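Local coordinates for protein metallo-beta-lactamase (PDB 6K4X) that hydrolyses the beta-lactam ring of antibiotics as a zinc-dependent, subclass B3 metallo-beta-lactamase, at residues 66-71 with 79-84; 101-106 with 125-130. One frame throughout, in Å; residues are numbered along the deposited sequence. Where two conformers were deposited one is given.

Interaction 1: 66-71 with 79-84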
loop_
_atom_site.group_PDB
_atom_site.type_symbol
_atom_site.label_atom_id
_atom_site.label_comp_id
_atom_site.label_asym_id
_atom_site.label_seq_id
_atom_site.Cartn_x
_atom_site.Cartn_y
_atom_site.Cartn_z
ATOM N N LYS A 66 -4.258 15.950 2.389
ATOM C CA LYS A 66 -4.691 16.486 1.105
ATOM C C LYS A 66 -4.855 15.417 0.027
ATOM O O LYS A 66 -5.648 15.617 -0.893
ATOM C CB LYS A 66 -3.713 17.557 0.624
ATOM C CG LYS A 66 -3.548 18.717 1.592
ATOM C CD LYS A 66 -4.830 19.312 2.115
ATOM C CE LYS A 66 -4.580 20.474 3.054
ATOM N NZ LYS A 66 -5.823 21.018 3.627
ATOM N N TYR A 67 -4.109 14.323 0.144
ATOM C CA TYR A 67 -4.197 13.209 -0.803
ATOM C C TYR A 67 -4.247 11.914 -0.009
ATOM O O TYR A 67 -3.563 11.797 1.029
ATOM C CB TYR A 67 -2.986 13.135 -1.730
ATOM C CG TYR A 67 -2.900 14.247 -2.737
ATOM C CD1 TYR A 67 -3.798 14.302 -3.779
ATOM C CD2 TYR A 67 -1.932 15.231 -2.668
ATOM C CE1 TYR A 67 -3.748 15.297 -4.736
ATOM C CE2 TYR A 67 -1.873 16.250 -3.617
ATOM C CZ TYR A 67 -2.787 16.281 -4.651
ATOM O OH TYR A 67 -2.761 17.257 -5.616
ATOM N N ILE A 68 -5.026 10.955 -0.504
ATOM C CA ILE A 68 -5.000 9.580 -0.044
ATOM C C ILE A 68 -4.569 8.748 -1.249
ATOM O O ILE A 68 -5.250 8.750 -2.281
ATOM C CB ILE A 68 -6.371 9.127 0.482
ATOM C CG1 ILE A 68 -6.847 9.993 1.641
ATOM C CG2 ILE A 68 -6.326 7.661 0.869
ATOM C CD1 ILE A 68 -8.316 9.852 1.989
ATOM N N LEU A 69 -3.479 8.018 -1.103
ATOM C CA LEU A 69 -2.923 7.195 -2.155
ATOM C C LEU A 69 -3.349 5.757 -1.930
ATOM O O LEU A 69 -3.185 5.254 -0.826
ATOM C CB LEU A 69 -1.398 7.304 -2.140
ATOM C CG LEU A 69 -0.841 8.723 -2.128
ATOM C CD1 LEU A 69 0.669 8.686 -2.216
ATOM C CD2 LEU A 69 -1.438 9.576 -3.219
ATOM N N SER A 70 -3.815 5.081 -2.976
ATOM C CA SER A 70 -4.268 3.700 -2.880
ATOM C C SER A 70 -3.225 2.776 -3.494
ATOM O O SER A 70 -2.821 2.974 -4.655
ATOM C CB SER A 70 -5.590 3.549 -3.582
ATOM O OG SER A 70 -6.011 2.183 -3.623
ATOM N N THR A 71 -2.838 1.727 -2.765
ATOM C CA THR A 71 -2.055 0.629 -3.361
ATOM C C THR A 71 -2.950 -0.189 -4.302
ATOM O O THR A 71 -2.757 -0.202 -5.518
ATOM C CB THR A 71 -1.407 -0.273 -2.299
ATOM O OG1 THR A 71 -2.422 -0.732 -1.402
ATOM C CG2 THR A 71 -0.287 0.420 -1.549
ATOM N N GLY A 79 -10.908 -0.365 2.069
ATOM C CA GLY A 79 -12.226 -0.294 2.669
ATOM C C GLY A 79 -12.445 0.962 3.479
ATOM O O GLY A 79 -13.591 1.420 3.585
ATOM N N GLY A 80 -11.375 1.517 4.062
ATOM C CA GLY A 80 -11.465 2.701 4.875
ATOM C C GLY A 80 -11.274 3.995 4.108
ATOM O O GLY A 80 -11.364 5.070 4.708
ATOM N N ILE A 81 -10.932 3.922 2.821
ATOM C CA ILE A 81 -10.603 5.112 2.087
ATOM C C ILE A 81 -11.792 6.065 2.001
ATOM O O ILE A 81 -11.616 7.262 2.168
ATOM C CB ILE A 81 -10.011 4.798 0.704
ATOM C CG1 ILE A 81 -8.616 4.193 0.904
ATOM C CG2 ILE A 81 -9.988 6.059 -0.159
ATOM C CD1 ILE A 81 -7.928 3.771 -0.360
ATOM N N SER A 82 -12.986 5.540 1.726
ATOM C CA SER A 82 -14.126 6.428 1.532
ATOM C C SER A 82 -14.376 7.272 2.783
ATOM O O SER A 82 -14.608 8.477 2.718
ATOM C CB SER A 82 -15.343 5.640 1.159
ATOM O OG SER A 82 -16.478 6.489 1.035
ATOM N N ALA A 83 -14.349 6.611 3.937
ATOM C CA ALA A 83 -14.576 7.288 5.198
ATOM C C ALA A 83 -13.473 8.321 5.448
ATOM O O ALA A 83 -13.737 9.442 5.900
ATOM C CB ALA A 83 -14.679 6.313 6.343
ATOM N N MET A 84 -12.221 7.944 5.203
ATOM C CA MET A 84 -11.105 8.880 5.374
ATOM C C MET A 84 -11.231 10.055 4.394
ATOM O O MET A 84 -10.913 11.195 4.744
ATOM C CB MET A 84 -9.770 8.169 5.186
ATOM C CG MET A 84 -9.395 7.181 6.298
ATOM S SD MET A 84 -9.424 7.852 7.963
ATOM C CE MET A 84 -8.580 9.418 7.693
#
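Ile-81 of segment 79-84 and Ile-68 of segment 66-71 meet side by side, their chains sliding past each other in opposite directions, and the whole contact is apolar packing with no hydrogen bond across it. Followed outward from its CB, which is directed at the helical segment, Ile-68 parts into two branches with separate partners. CG2, anti to the backbone N, lies against Ile-81, 4.1 Å from its CG2 and hardly farther from CG1. The other branch leaves through CG1, which stands beside the backbone N (chi1 -59°) and carries CD1 on to Met-84. There the CD1 methyl comes 3.8 Å from the backbone C and 3.9 Å from CB of Met-84, the two side chains crossing at about a right angle. Beyond CB, the thioether end of Met-84 leads away from the strand. CD1 of Ile-81 reaches farther along segment 66-71 and packs 4.0 Å from CB of Ser-70, close to the OG hydroxyl. Ser-70 lies about 6 Å, side chain to side chain, from the zinc ligands His-72 and His-77. In this metallo-beta-lactamase fold, helix 81-88 thus packs on one face of the sheet at strand 65-69, linked to it by the loop that carries zinc ligands; the strand runs between 37-40 and 91-95. Ile-81 also touches Val-92, while Met-84 rests on Ala-48 and Ala-52 of helix 47-57.

Interaction 2: 101-106 with 125-130; sequences TLRTGV and KVRAVA. With SO4 (sulfate ion), chain F.
Arg-103 and Val-126 are the residues whose CA atoms come nearest each other, 6.6 Å apart, where the last turn of helix 99-104 passes the start of strand 126-129. Gly-105, the first residue past the helix, has a positive phi that turns the chain away while its N still bonds to Thr-101 O; an ST turn spans the same exit, Val-106 N donating to Thr-104 OG1. Val-126 presents both methyls to the helix. CG1 lies 4.1 Å from CD1 of Leu-102, whose chain crosses it at about a right angle, and CG2 packs 3.9 Å from CG of Arg-103. In one of its two conformers Arg-103, extended from CG to NE, carries its guanidinium past this valine to the strand backbone, where NH2 donates to Val-126 O at 2.9 Å over a bent N-H...O angle of 133°; the bond may therefore not be permanent. The same oxygen also accepts from Arg-127 NH2, which lies above the carbonyl plane, so in this conformer two guanidinium groups share it with their planes 71° apart. A sulfate, probably from the crystallisation liquor, is held by three protein bonds: Arg-127 NH1 donates almost straight to its O4 (176°), Arg-127 NH2 to O1, and Lys-125 N to O3. A water takes the N-H of Val-126 and donates to sulfate O1, with a weak bond from Arg-103 NE. The contact closes the beta-alpha-beta unit 91-95, 99-104, 126-129, whose last strand is outermost in its sheet and pairs in parallel with 91-95; Leu-102 reaches Ala-94 there.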
loop_
_atom_site.group_PDB
_atom_site.type_symbol
_atom_site.label_atom_id
_atom_site.label_comp_id
_atom_site.label_asym_id
_atom_site.label_seq_id
_atom_site.Cartn_x
_atom_site.Cartn_y
_atom_site.Cartn_z
ATOM N N THR A 101 -13.108 0.705 -9.412
ATOM C CA THR A 101 -13.297 -0.145 -8.272
ATOM C C THR A 101 -13.354 0.694 -6.995
ATOM O O THR A 101 -14.182 0.461 -6.104
ATOM C CB THR A 101 -12.182 -1.172 -8.120
ATOM O OG1 THR A 101 -12.075 -1.915 -9.334
ATOM C CG2 THR A 101 -12.454 -2.095 -6.960
ATOM N N LEU A 102 -12.472 1.685 -6.869
ATOM C CA LEU A 102 -12.501 2.520 -5.670
ATOM C C LEU A 102 -13.784 3.358 -5.608
ATOM O O LEU A 102 -14.285 3.648 -4.518
ATOM C CB LEU A 102 -11.284 3.440 -5.626
ATOM C CG LEU A 102 -9.946 2.734 -5.395
ATOM C CD1 LEU A 102 -8.809 3.728 -5.486
ATOM C CD2 LEU A 102 -9.900 1.997 -4.062
ATOM N N ARG A 103 -14.294 3.790 -6.761
ATOM C CA ARG A 103 -15.503 4.590 -6.774
ATOM C C ARG A 103 -16.716 3.758 -6.406
ATOM O O ARG A 103 -17.618 4.283 -5.747
ATOM C CB ARG A 103 -15.784 5.194 -8.142
ATOM C CG ARG A 103 -14.811 6.299 -8.481
ATOM C CD ARG A 103 -14.989 6.792 -9.889
ATOM N NE ARG A 103 -14.216 8.012 -10.042
ATOM C CZ ARG A 103 -13.994 8.605 -11.208
ATOM N NH1 ARG A 103 -14.431 8.043 -12.326
ATOM N NH2 ARG A 103 -13.344 9.752 -11.236
ATOM N N THR A 104 -16.769 2.496 -6.816
ATOM C CA THR A 104 -17.978 1.682 -6.610
ATOM C C THR A 104 -17.838 0.736 -5.420
ATOM O O THR A 104 -18.857 0.255 -4.906
ATOM C CB THR A 104 -18.304 0.868 -7.855
ATOM O OG1 THR A 104 -17.244 -0.059 -8.057
ATOM C CG2 THR A 104 -18.537 1.731 -9.070
ATOM N N GLY A 105 -16.602 0.395 -5.070
ATOM C CA GLY A 105 -16.315 -0.610 -4.064
ATOM C C GLY A 105 -16.553 -2.033 -4.517
ATOM O O GLY A 105 -16.644 -2.915 -3.681
ATOM N N VAL A 106 -16.569 -2.269 -5.831
ATOM C CA VAL A 106 -16.818 -3.584 -6.402
ATOM C C VAL A 106 -15.697 -3.891 -7.396
ATOM O O VAL A 106 -15.502 -3.166 -8.359
ATOM C CB VAL A 106 -18.171 -3.661 -7.125
ATOM C CG1 VAL A 106 -18.406 -5.047 -7.698
ATOM C CG2 VAL A 106 -19.327 -3.226 -6.232
ATOM N N LYS A 125 -14.105 11.490 -5.204
ATOM C CA LYS A 125 -12.895 12.237 -5.520
ATOM C C LYS A 125 -11.728 11.311 -5.889
ATOM O O LYS A 125 -10.561 11.583 -5.545
ATOM C CB LYS A 125 -12.473 13.150 -4.364
ATOM C CG LYS A 125 -13.455 14.249 -3.993
ATOM C CD LYS A 125 -12.743 15.523 -3.577
ATOM C CE LYS A 125 -12.320 16.315 -4.793
ATOM N NZ LYS A 125 -11.766 17.635 -4.427
ATOM N N VAL A 126 -11.997 10.275 -6.666
ATOM C CA VAL A 126 -10.956 9.374 -7.096
ATOM C C VAL A 126 -10.431 9.830 -8.460
ATOM O O VAL A 126 -11.201 10.129 -9.380
ATOM C CB VAL A 126 -11.449 7.924 -7.171
ATOM C CG1 VAL A 126 -10.310 6.984 -7.477
ATOM C CG2 VAL A 126 -12.158 7.524 -5.886
ATOM N N ARG A 127 -9.117 9.897 -8.587
ATOM C CA ARG A 127 -8.449 10.299 -9.817
ATOM C C ARG A 127 -7.320 9.325 -10.141
ATOM O O ARG A 127 -6.722 8.754 -9.243
ATOM C CB ARG A 127 -7.851 11.697 -9.652
ATOM C CG ARG A 127 -8.793 12.741 -9.072
ATOM C CD ARG A 127 -9.819 13.196 -10.082
ATOM N NE ARG A 127 -10.750 14.195 -9.527
ATOM C CZ ARG A 127 -11.983 13.945 -9.084
ATOM N NH1 ARG A 127 -12.733 14.925 -8.588
ATOM N NH2 ARG A 127 -12.474 12.732 -9.196
ATOM N N ALA A 128 -7.002 9.174 -11.423
ATOM C CA ALA A 128 -5.946 8.285 -11.873
ATOM C C ALA A 128 -4.586 8.984 -11.869
ATOM O O ALA A 128 -4.462 10.163 -12.195
ATOM C CB ALA A 128 -6.239 7.794 -13.274
ATOM N N VAL A 129 -3.548 8.193 -11.600
ATOM C CA VAL A 129 -2.160 8.552 -11.836
ATOM C C VAL A 129 -1.518 7.498 -12.740
ATOM O O VAL A 129 -1.922 6.332 -12.728
ATOM C CB VAL A 129 -1.363 8.658 -10.531
ATOM C CG1 VAL A 129 -1.898 9.772 -9.665
ATOM C CG2 VAL A 129 -1.308 7.352 -9.766
ATOM N N ALA A 130 -0.484 7.914 -13.477
ATOM C CA ALA A 130 0.238 7.058 -14.398
ATOM C C ALA A 130 1.517 6.528 -13.754
ATOM O O ALA A 130 2.051 7.091 -12.799
ATOM C CB ALA A 130 0.583 7.823 -15.652
HETATM S S SO4 F . -16.057 13.249 -7.844
HETATM O O1 SO4 F . -15.340 12.313 -8.687
HETATM O O2 SO4 F . -17.314 13.499 -8.631
HETATM O O3 SO4 F . -16.426 12.780 -6.473
HETATM O O4 SO4 F . -15.322 14.492 -7.623
HETATM O O HOH W 1 -14.692 9.734 -7.878
#

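How the interactions relate
After the N-terminal strands and helix 47-57, the chain forms strand 65-69, passes the zinc-binding loop with helix 75-78, and returns in helix 81-88, where interaction 1 closes this short loop. It then forms strand 91-95 and helix 99-104 and makes a long excursion without helix or strand before strand 126-129 closes interaction 2. The two loops are in series, neither nested nor crossed. Both contacts reach the same seven-stranded sheet, with strand 91-95 lying between strands 65-69 and 126-129. Their centres are 10 Å apart, and Ser-70 OG packs against Leu-102 CD1, so the two helix-strand contacts adjoin, with a bound zinc ion about 10 Å from the side chain of Ser-70.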